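Local structure of fimbrial subunit type 1 (Actinomyces oris, 3UXF) at residues A[158-163]-A[170-175]; A[204-209]-A[293-298]; A[218-223]-A[278-283]. The protein forms the shaft of type 1 fimbriae on the surface of Actinomyces oris as their major subunit, a multidomain beta-sandwich pilin anchored to the cell wall. All blocks are in the same frame, centred on the assembly; numbering follows the deposited sequence.

Contact 1: A[158-163]-A[170-175]; sequences TLPMTN and WNYNVH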
loop_
_atom_site.group_PDB
_atom_site.type_symbol
_atom_site.label_atom_id
_atom_site.label_comp_id
_atom_site.label_asym_id
_atom_site.label_seq_id
_atom_site.Cartn_x
_atom_site.Cartn_y
_atom_site.Cartn_z
ATOM N N THR A 158 33.844 5.391 8.950
ATOM C CA THR A 158 35.279 5.612 8.971
ATOM C C THR A 158 35.946 4.733 7.908
ATOM O O THR A 158 35.528 3.590 7.701
ATOM C CB THR A 158 35.908 5.305 10.358
ATOM O OG1 THR A 158 35.729 3.935 10.751
ATOM C CG2 THR A 158 35.266 6.163 11.428
ATOM N N LEU A 159 36.973 5.274 7.266
ATOM C CA LEU A 159 37.860 4.494 6.403
ATOM C C LEU A 159 39.227 4.610 7.030
ATOM O O LEU A 159 39.794 5.702 7.060
ATOM C CB LEU A 159 37.951 5.162 5.044
ATOM C CG LEU A 159 36.869 4.948 3.976
ATOM C CD1 LEU A 159 35.577 4.142 4.345
ATOM C CD2 LEU A 159 36.654 6.159 3.039
ATOM N N PRO A 160 39.795 3.500 7.536
ATOM C CA PRO A 160 39.238 2.145 7.594
ATOM C C PRO A 160 38.305 1.955 8.782
ATOM O O PRO A 160 38.119 2.866 9.610
ATOM C CB PRO A 160 40.488 1.278 7.794
ATOM C CG PRO A 160 41.389 2.181 8.664
ATOM C CD PRO A 160 41.120 3.589 8.180
ATOM N N MET A 161 37.715 0.760 8.855
ATOM C CA MET A 161 36.976 0.266 10.001
ATOM C C MET A 161 37.749 -0.914 10.502
ATOM O O MET A 161 38.414 -1.582 9.713
ATOM C CB MET A 161 35.607 -0.291 9.550
ATOM C CG MET A 161 34.565 0.766 9.347
ATOM S SD MET A 161 33.034 -0.076 8.917
ATOM C CE MET A 161 32.710 -0.911 10.457
ATOM N N THR A 162 37.611 -1.218 11.784
ATOM C CA THR A 162 38.166 -2.441 12.326
ATOM C C THR A 162 37.171 -3.538 11.961
ATOM O O THR A 162 35.990 -3.427 12.265
ATOM C CB THR A 162 38.322 -2.367 13.851
ATOM O OG1 THR A 162 39.350 -1.427 14.180
ATOM C CG2 THR A 162 38.692 -3.727 14.422
ATOM N N ASN A 163 37.650 -4.578 11.288
ATOM C CA ASN A 163 36.796 -5.683 10.858
ATOM C C ASN A 163 36.292 -6.513 12.034
ATOM O O ASN A 163 37.065 -7.209 12.681
ATOM C CB ASN A 163 37.555 -6.574 9.874
ATOM C CG ASN A 163 36.661 -7.589 9.190
ATOM O OD1 ASN A 163 35.567 -7.881 9.658
ATOM N ND2 ASN A 163 37.130 -8.133 8.076
ATOM N N TRP A 170 42.373 -4.010 9.770
ATOM C CA TRP A 170 41.767 -2.737 9.439
ATOM C C TRP A 170 41.203 -2.946 8.039
ATOM O O TRP A 170 41.909 -3.412 7.151
ATOM C CB TRP A 170 42.814 -1.625 9.393
ATOM C CG TRP A 170 43.151 -0.995 10.712
ATOM C CD1 TRP A 170 44.346 -1.058 11.364
ATOM C CD2 TRP A 170 42.296 -0.181 11.526
ATOM N NE1 TRP A 170 44.287 -0.347 12.535
ATOM C CE2 TRP A 170 43.039 0.201 12.659
ATOM C CE3 TRP A 170 40.975 0.257 11.410
ATOM C CZ2 TRP A 170 42.506 0.997 13.667
ATOM C CZ3 TRP A 170 40.448 1.045 12.413
ATOM C CH2 TRP A 170 41.212 1.409 13.525
ATOM N N ASN A 171 39.932 -2.621 7.841
ATOM C CA ASN A 171 39.312 -2.773 6.531
ATOM C C ASN A 171 39.229 -1.425 5.828
ATOM O O ASN A 171 38.516 -0.534 6.274
ATOM C CB ASN A 171 37.924 -3.397 6.667
ATOM C CG ASN A 171 37.163 -3.426 5.356
ATOM O OD1 ASN A 171 37.756 -3.420 4.283
ATOM N ND2 ASN A 171 35.841 -3.459 5.443
ATOM N N TYR A 172 39.975 -1.277 4.737
ATOM C CA TYR A 172 40.033 -0.012 4.014
ATOM C C TYR A 172 39.034 0.071 2.863
ATOM O O TYR A 172 38.917 1.102 2.213
ATOM C CB TYR A 172 41.449 0.242 3.490
ATOM C CG TYR A 172 42.487 0.453 4.569
ATOM C CD1 TYR A 172 42.845 1.729 4.973
ATOM C CD2 TYR A 172 43.115 -0.623 5.176
ATOM C CE1 TYR A 172 43.793 1.927 5.954
ATOM C CE2 TYR A 172 44.067 -0.431 6.160
ATOM C CZ TYR A 172 44.401 0.846 6.543
ATOM O OH TYR A 172 45.344 1.046 7.519
ATOM N N ASN A 173 38.324 -1.021 2.611
ATOM C CA ASN A 173 37.321 -1.059 1.554
ATOM C C ASN A 173 35.983 -1.345 2.203
ATOM O O ASN A 173 35.571 -2.494 2.324
ATOM C CB ASN A 173 37.678 -2.128 0.528
ATOM C CG ASN A 173 39.018 -1.873 -0.129
ATOM O OD1 ASN A 173 39.985 -2.587 0.113
ATOM N ND2 ASN A 173 39.081 -0.842 -0.955
ATOM N N VAL A 174 35.349 -0.285 2.684
ATOM C CA VAL A 174 34.149 -0.404 3.487
ATOM C C VAL A 174 32.867 -0.456 2.670
ATOM O O VAL A 174 32.693 0.292 1.714
ATOM C CB VAL A 174 34.071 0.741 4.514
ATOM C CG1 VAL A 174 32.797 0.647 5.326
ATOM C CG2 VAL A 174 35.291 0.713 5.419
ATOM N N HIS A 175 31.977 -1.355 3.070
ATOM C CA HIS A 175 30.676 -1.497 2.442
ATOM C C HIS A 175 29.621 -1.159 3.476
ATOM O O HIS A 175 29.660 -1.660 4.593
ATOM C CB HIS A 175 30.471 -2.925 1.945
ATOM C CG HIS A 175 31.288 -3.263 0.740
ATOM N ND1 HIS A 175 30.743 -3.373 -0.520
ATOM C CD2 HIS A 175 32.611 -3.505 0.600
ATOM C CE1 HIS A 175 31.695 -3.670 -1.384
ATOM N NE2 HIS A 175 32.839 -3.755 -0.730
#
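P160 packs between W170 and Y172 where the chain leaves strand 155-159, behind a cis peptide bond, and starts the short strand 161-162. From the proline backbone outward, CB comes first: it sits over the middle of the Y172 ring, 3.8 Å from the ring centroid and 13° off the normal, a CH-pi contact. CG touches both aromatics, reaching Y172 CE1 and approaching W170 CE3 at 3.4 Å. CD stands above the plane of the tyrosine ring, outside its CD1-CE1 edge. A second atom meets the indole: T162 OG1 rests above one face, toward the rim, 3.2 Å from W170 CZ3. Two backbone bonds pair M161 with N171 in this antiparallel hairpin; N171 N to M161 O is short, 2.6 Å, and nearly straight at 173°. Beyond the pair the strand breaks at Y172, where N171 OD1 accepts from N173 N in an Asx turn. V174 takes a contact on each methyl: with CG1 anti to the backbone N (chi1 178°), CG1 lies 3.7 Å from M161 SD and CG2 meets L159 CD1 at 3.6 Å. Both aromatic tips are tied to the N-terminal part of the chain, W170 NE1 to S35 O and Y172 OH to D38 N. Strand 161-162 borders its sheet, with 170-176 between it and 44-48; L159 bonds through its backbone to G136 in the other sheet and helix 91-99 packs against T158.

Contact 2: A[204-209]-A[293-298]; sequences TITTSI and ETKLQV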
loop_
_atom_site.group_PDB
_atom_site.type_symbol
_atom_site.label_atom_id
_atom_site.label_comp_id
_atom_site.label_asym_id
_atom_site.label_seq_id
_atom_site.Cartn_x
_atom_site.Cartn_y
_atom_site.Cartn_z
ATOM N N THR A 204 -7.911 2.012 3.774
ATOM C CA THR A 204 -7.127 2.427 4.928
ATOM C C THR A 204 -5.714 2.613 4.457
ATOM O O THR A 204 -5.110 1.687 3.906
ATOM C CB THR A 204 -7.163 1.380 6.061
ATOM O OG1 THR A 204 -8.522 1.039 6.384
ATOM C CG2 THR A 204 -6.405 1.909 7.312
ATOM N N ILE A 205 -5.192 3.833 4.604
ATOM C CA ILE A 205 -3.850 4.154 4.131
ATOM C C ILE A 205 -2.968 4.443 5.344
ATOM O O ILE A 205 -3.320 5.231 6.198
ATOM C CB ILE A 205 -3.859 5.405 3.233
ATOM C CG1 ILE A 205 -4.817 5.199 2.066
ATOM C CG2 ILE A 205 -2.436 5.739 2.774
ATOM C CD1 ILE A 205 -5.230 6.510 1.460
ATOM N N THR A 206 -1.823 3.762 5.458
ATOM C CA THR A 206 -1.002 3.906 6.637
ATOM C C THR A 206 0.394 4.284 6.210
ATOM O O THR A 206 1.011 3.566 5.417
ATOM C CB THR A 206 -0.981 2.576 7.452
ATOM O OG1 THR A 206 -2.331 2.157 7.706
ATOM C CG2 THR A 206 -0.307 2.770 8.802
ATOM N N THR A 207 0.868 5.415 6.712
ATOM C CA THR A 207 2.136 5.990 6.208
ATOM C C THR A 207 3.098 6.322 7.343
ATOM O O THR A 207 2.723 6.971 8.337
ATOM C CB THR A 207 1.874 7.277 5.401
ATOM O OG1 THR A 207 1.030 8.153 6.153
ATOM C CG2 THR A 207 1.176 6.950 4.117
ATOM N N SER A 208 4.376 5.954 7.166
ATOM C CA SER A 208 5.406 6.379 8.121
ATOM C C SER A 208 5.474 7.895 8.242
ATOM O O SER A 208 5.107 8.642 7.306
ATOM C CB SER A 208 6.778 5.838 7.685
ATOM O OG SER A 208 6.799 4.444 7.828
ATOM N N ILE A 209 5.990 8.360 9.381
ATOM C CA ILE A 209 6.164 9.780 9.652
ATOM C C ILE A 209 7.670 10.013 9.865
ATOM O O ILE A 209 8.294 9.274 10.614
ATOM C CB ILE A 209 5.429 10.155 10.950
ATOM C CG1 ILE A 209 3.909 9.928 10.768
ATOM C CG2 ILE A 209 5.678 11.577 11.312
ATOM C CD1 ILE A 209 3.129 9.960 12.086
ATOM N N GLU A 293 6.928 2.719 14.100
ATOM C CA GLU A 293 5.573 2.239 13.853
ATOM C C GLU A 293 4.495 3.236 14.283
ATOM O O GLU A 293 3.299 2.931 14.241
ATOM C CB GLU A 293 5.347 0.855 14.467
ATOM C CG GLU A 293 6.278 -0.223 13.881
ATOM C CD GLU A 293 6.243 -0.294 12.347
ATOM O OE1 GLU A 293 5.179 -0.627 11.781
ATOM O OE2 GLU A 293 7.279 -0.014 11.701
ATOM N N THR A 294 4.921 4.440 14.659
ATOM C CA THR A 294 4.006 5.555 14.891
ATOM C C THR A 294 3.722 6.137 13.521
ATOM O O THR A 294 4.632 6.664 12.885
ATOM C CB THR A 294 4.701 6.599 15.740
ATOM O OG1 THR A 294 5.099 5.976 16.978
ATOM C CG2 THR A 294 3.787 7.775 16.020
ATOM N N LYS A 295 2.480 6.010 13.040
ATOM C CA LYS A 295 2.192 6.262 11.611
ATOM C C LYS A 295 0.925 7.072 11.476
ATOM O O LYS A 295 0.094 7.103 12.401
ATOM C CB LYS A 295 2.004 4.940 10.887
ATOM C CG LYS A 295 3.347 4.194 10.746
ATOM C CD LYS A 295 3.178 2.955 9.931
ATOM C CE LYS A 295 4.507 2.228 9.785
ATOM N NZ LYS A 295 5.001 2.216 8.383
ATOM N N LEU A 296 0.747 7.726 10.332
ATOM C CA LEU A 296 -0.573 8.331 10.052
ATOM C C LEU A 296 -1.468 7.270 9.423
ATOM O O LEU A 296 -1.035 6.480 8.604
ATOM C CB LEU A 296 -0.473 9.559 9.123
ATOM C CG LEU A 296 -1.694 10.510 9.218
ATOM C CD1 LEU A 296 -1.710 11.349 10.462
ATOM C CD2 LEU A 296 -1.789 11.399 7.981
ATOM N N GLN A 297 -2.735 7.246 9.828
ATOM C CA GLN A 297 -3.673 6.319 9.240
ATOM C C GLN A 297 -4.874 7.127 8.729
ATOM O O GLN A 297 -5.567 7.829 9.484
ATOM C CB GLN A 297 -4.164 5.288 10.270
ATOM C CG GLN A 297 -5.099 4.279 9.703
ATOM C CD GLN A 297 -5.850 3.543 10.802
ATOM O OE1 GLN A 297 -6.833 4.065 11.371
ATOM N NE2 GLN A 297 -5.373 2.356 11.139
ATOM N N VAL A 298 -5.104 7.020 7.428
ATOM C CA VAL A 298 -6.219 7.705 6.785
ATOM C C VAL A 298 -7.252 6.652 6.367
ATOM O O VAL A 298 -6.942 5.746 5.609
ATOM C CB VAL A 298 -5.721 8.491 5.548
ATOM C CG1 VAL A 298 -6.899 8.997 4.705
ATOM C CG2 VAL A 298 -4.849 9.666 5.957
HETATM O O HOH W 1 -3.204 1.028 9.970
HETATM O O HOH W 2 2.735 1.609 6.688
HETATM O O HOH W 3 6.664 6.309 11.344
#
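K295 reaches across to strand 201-208 and ends on S208, at one end of an antiparallel strand pair inside a five-stranded sheet of the central beta-sandwich domain. Of all the residues here it has the most surface buried by the contact. Its CB lies 3.3 Å from T207 O, and CD passes T206 CG2 at about a right angle to the threonine side chain. The aliphatic chain is extended until the last torsion (chi4 -114°) turns the ammonium toward the serine, with K295 NZ donating to S208 OG over 2.9 Å. NZ also donates to a water that bonds to T206 O, and S183 joins both NZ and the serine hydroxyl, so this buried charge is held by several oxygens.

V298 and I209 come next in buried area. V298 pairs with I205 through two backbone bonds, N of each to O of the other, both 2.8 Å and close to straight, and V298 CB faces I205 CB at 4.3 Å. Their side chains lie on the same face as T207 and L296, where strand 224-229 packs against I205, T207 and L296. I209, next after S208 in the chain, turns its CD1 onto the backbone between K295 C and L296 N, and helix 277-288 covers it through A283 and R287.

The other face carries T206 and Q297. T204 CG2 meets Q297 CG at 3.6 Å, and a water donates to T206 OG1 at 2.7 Å while accepting from Q297 NE2 at 2.8 Å.

Contact 3: A[218-223]-A[278-283]; sequences ARIKRY and EGRRKA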
loop_
_atom_site.group_PDB
_atom_site.type_symbol
_atom_site.label_atom_id
_atom_site.label_comp_id
_atom_site.label_asym_id
_atom_site.label_seq_id
_atom_site.Cartn_x
_atom_site.Cartn_y
_atom_site.Cartn_z
ATOM N N ALA A 218 12.604 21.553 15.410
ATOM C CA ALA A 218 12.410 21.032 14.048
ATOM C C ALA A 218 10.972 20.562 13.893
ATOM O O ALA A 218 10.406 19.985 14.810
ATOM C CB ALA A 218 13.330 19.878 13.785
ATOM N N ARG A 219 10.417 20.790 12.714
ATOM C CA ARG A 219 9.023 20.459 12.445
ATOM C C ARG A 219 8.933 19.949 11.030
ATOM O O ARG A 219 9.547 20.507 10.124
ATOM C CB ARG A 219 8.151 21.709 12.567
ATOM C CG ARG A 219 8.158 22.378 13.936
ATOM C CD ARG A 219 7.496 21.473 14.951
ATOM N NE ARG A 219 7.303 22.141 16.237
ATOM C CZ ARG A 219 8.157 22.068 17.255
ATOM N NH1 ARG A 219 9.270 21.352 17.155
ATOM N NH2 ARG A 219 7.886 22.719 18.383
ATOM N N ILE A 220 8.148 18.895 10.833
ATOM C CA ILE A 220 7.778 18.518 9.469
ATOM C C ILE A 220 7.083 19.704 8.815
ATOM O O ILE A 220 6.182 20.318 9.408
ATOM C CB ILE A 220 6.828 17.319 9.510
ATOM C CG1 ILE A 220 7.591 16.077 9.959
ATOM C CG2 ILE A 220 6.192 17.138 8.111
ATOM C CD1 ILE A 220 6.682 14.940 10.557
ATOM N N LYS A 221 7.523 20.063 7.611
ATOM C CA LYS A 221 7.008 21.252 6.930
ATOM C C LYS A 221 5.892 20.969 5.929
ATOM O O LYS A 221 5.119 21.857 5.587
ATOM C CB LYS A 221 8.144 22.005 6.236
ATOM C CG LYS A 221 9.315 22.312 7.144
ATOM C CD LYS A 221 8.961 23.385 8.152
ATOM C CE LYS A 221 10.206 24.098 8.646
ATOM N NZ LYS A 221 11.428 23.648 7.923
ATOM N N ARG A 222 5.824 19.732 5.459
ATOM C CA ARG A 222 4.772 19.317 4.547
ATOM C C ARG A 222 4.520 17.830 4.718
ATOM O O ARG A 222 5.453 17.037 4.761
ATOM C CB ARG A 222 5.134 19.627 3.092
ATOM C CG ARG A 222 4.082 19.157 2.094
ATOM C CD ARG A 222 4.453 19.489 0.658
ATOM N NE ARG A 222 3.333 19.275 -0.256
ATOM C CZ ARG A 222 3.449 19.203 -1.577
ATOM N NH1 ARG A 222 4.637 19.328 -2.147
ATOM N NH2 ARG A 222 2.375 19.008 -2.328
ATOM N N TYR A 223 3.252 17.461 4.822
ATOM C CA TYR A 223 2.877 16.065 4.947
ATOM C C TYR A 223 1.521 15.861 4.299
ATOM O O TYR A 223 0.496 16.262 4.841
ATOM C CB TYR A 223 2.851 15.632 6.414
ATOM C CG TYR A 223 2.875 14.133 6.607
ATOM C CD1 TYR A 223 4.067 13.458 6.818
ATOM C CD2 TYR A 223 1.703 13.393 6.578
ATOM C CE1 TYR A 223 4.091 12.092 6.995
ATOM C CE2 TYR A 223 1.717 12.029 6.753
ATOM C CZ TYR A 223 2.910 11.380 6.960
ATOM O OH TYR A 223 2.921 10.019 7.138
ATOM N N GLU A 278 -0.615 22.709 12.728
ATOM C CA GLU A 278 -0.839 21.999 13.993
ATOM C C GLU A 278 -0.819 20.479 13.795
ATOM O O GLU A 278 -0.247 19.742 14.603
ATOM C CB GLU A 278 -2.092 22.512 14.697
ATOM C CG GLU A 278 -2.545 21.643 15.877
ATOM C CD GLU A 278 -1.531 21.522 17.006
ATOM O OE1 GLU A 278 -0.513 22.252 17.053
ATOM O OE2 GLU A 278 -1.760 20.686 17.891
ATOM N N GLY A 279 -1.414 19.986 12.696
ATOM C CA GLY A 279 -1.324 18.554 12.439
ATOM C C GLY A 279 0.097 18.083 12.211
ATOM O O GLY A 279 0.510 17.021 12.678
ATOM N N ARG A 280 0.902 18.897 11.524
ATOM C CA ARG A 280 2.276 18.535 11.346
ATOM C C ARG A 280 3.045 18.527 12.662
ATOM O O ARG A 280 3.916 17.670 12.880
ATOM C CB ARG A 280 2.951 19.485 10.359
ATOM C CG ARG A 280 2.423 19.337 8.925
ATOM C CD ARG A 280 3.295 20.198 7.942
ATOM N NE ARG A 280 3.362 21.626 8.277
ATOM C CZ ARG A 280 2.530 22.552 7.802
ATOM N NH1 ARG A 280 1.552 22.212 6.974
ATOM N NH2 ARG A 280 2.671 23.830 8.150
ATOM N N ARG A 281 2.680 19.458 13.530
ATOM C CA ARG A 281 3.321 19.536 14.837
ATOM C C ARG A 281 2.977 18.279 15.637
ATOM O O ARG A 281 3.856 17.622 16.194
ATOM C CB ARG A 281 2.899 20.801 15.586
ATOM C CG ARG A 281 3.734 20.957 16.905
ATOM C CD ARG A 281 3.000 21.772 17.977
ATOM N NE ARG A 281 1.740 21.122 18.353
ATOM C CZ ARG A 281 1.652 20.053 19.131
ATOM N NH1 ARG A 281 2.738 19.502 19.649
ATOM N NH2 ARG A 281 0.448 19.521 19.387
ATOM N N LYS A 282 1.698 17.881 15.621
ATOM C CA LYS A 282 1.339 16.672 16.329
ATOM C C LYS A 282 2.084 15.471 15.775
ATOM O O LYS A 282 2.562 14.631 16.530
ATOM C CB LYS A 282 -0.175 16.422 16.234
ATOM C CG LYS A 282 -1.065 17.334 17.037
ATOM C CD LYS A 282 -2.482 16.786 16.931
ATOM C CE LYS A 282 -3.501 17.457 17.845
ATOM N NZ LYS A 282 -3.857 18.876 17.531
ATOM N N ALA A 283 2.151 15.343 14.441
ATOM C CA ALA A 283 2.883 14.242 13.872
ATOM C C ALA A 283 4.381 14.249 14.216
ATOM O O ALA A 283 4.958 13.194 14.452
ATOM C CB ALA A 283 2.666 14.174 12.351
HETATM O O HOH W 4 5.214 22.829 10.115
HETATM O O HOH W 5 1.257 19.590 5.084
#
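This is a loop-to-helix packing contact at the margin of the central domain, helped by two bridging waters: the loop 218-223, which leads into strand 224-229, lies across helix 277-288. R280 carries most of it. Its CD presses against I220 O at 3.2 Å, and the guanidinium then turns, bent at chi3 (-57°), so that K221 O stands over one of its faces while I220 O lies at its edge, near the plane. Two waters bridge the segments. One accepts from R280 NE at 2.9 Å and donates to I220 O, lying in the guanidinium plane. The other accepts from Y223 N and, at 3.2 Å, from R280 NH1.

Next to R280, I220 supplies the apolar part, its CD1 facing A283 CB at the loose distance of 4.5 Å. A283 also touches L275 of strand 269-275, the partner of strand 224-229, so the helix packs against one sheet of the beta-sandwich. Y223 is placed deeper: its hydroxyl bonds to S208 O and T207 OG1, and its backbone joins L275.

R219 NE lies 3.8 Å from R281 CG, the two side chains running side by side with their guanidinium planes 81° apart. R281 grips E278 side-on: NE donates to OE1 and NH2 to OE2, each in the guanidinium plane and on a syn side of the carboxylate. K282 NZ takes the anti lone pair of E278 OE2 at 2.8 Å, and D257 holds the same ammonium.

Overall arrangement
Contact 2 is the buried one; contacts 1 and 3 are partly buried. Contact 1 stands apart in the N-terminal domain, its centre about 38 Å from those of the others, and rests on proline-aromatic packing with one hydrogen-bonded residue pair. Contacts 2 and 3 share the central domain, their centres about 14 Å apart, and helix 277-288 of contact 3 runs on to strand 295-302 of contact 2. They touch through the Y223 hydroxyl and through I209 against I220. Contact 2 rests on regular backbone bonds and a buried ammonium; contact 3 has bridging waters and arginine packing, with salt bridges along its helix.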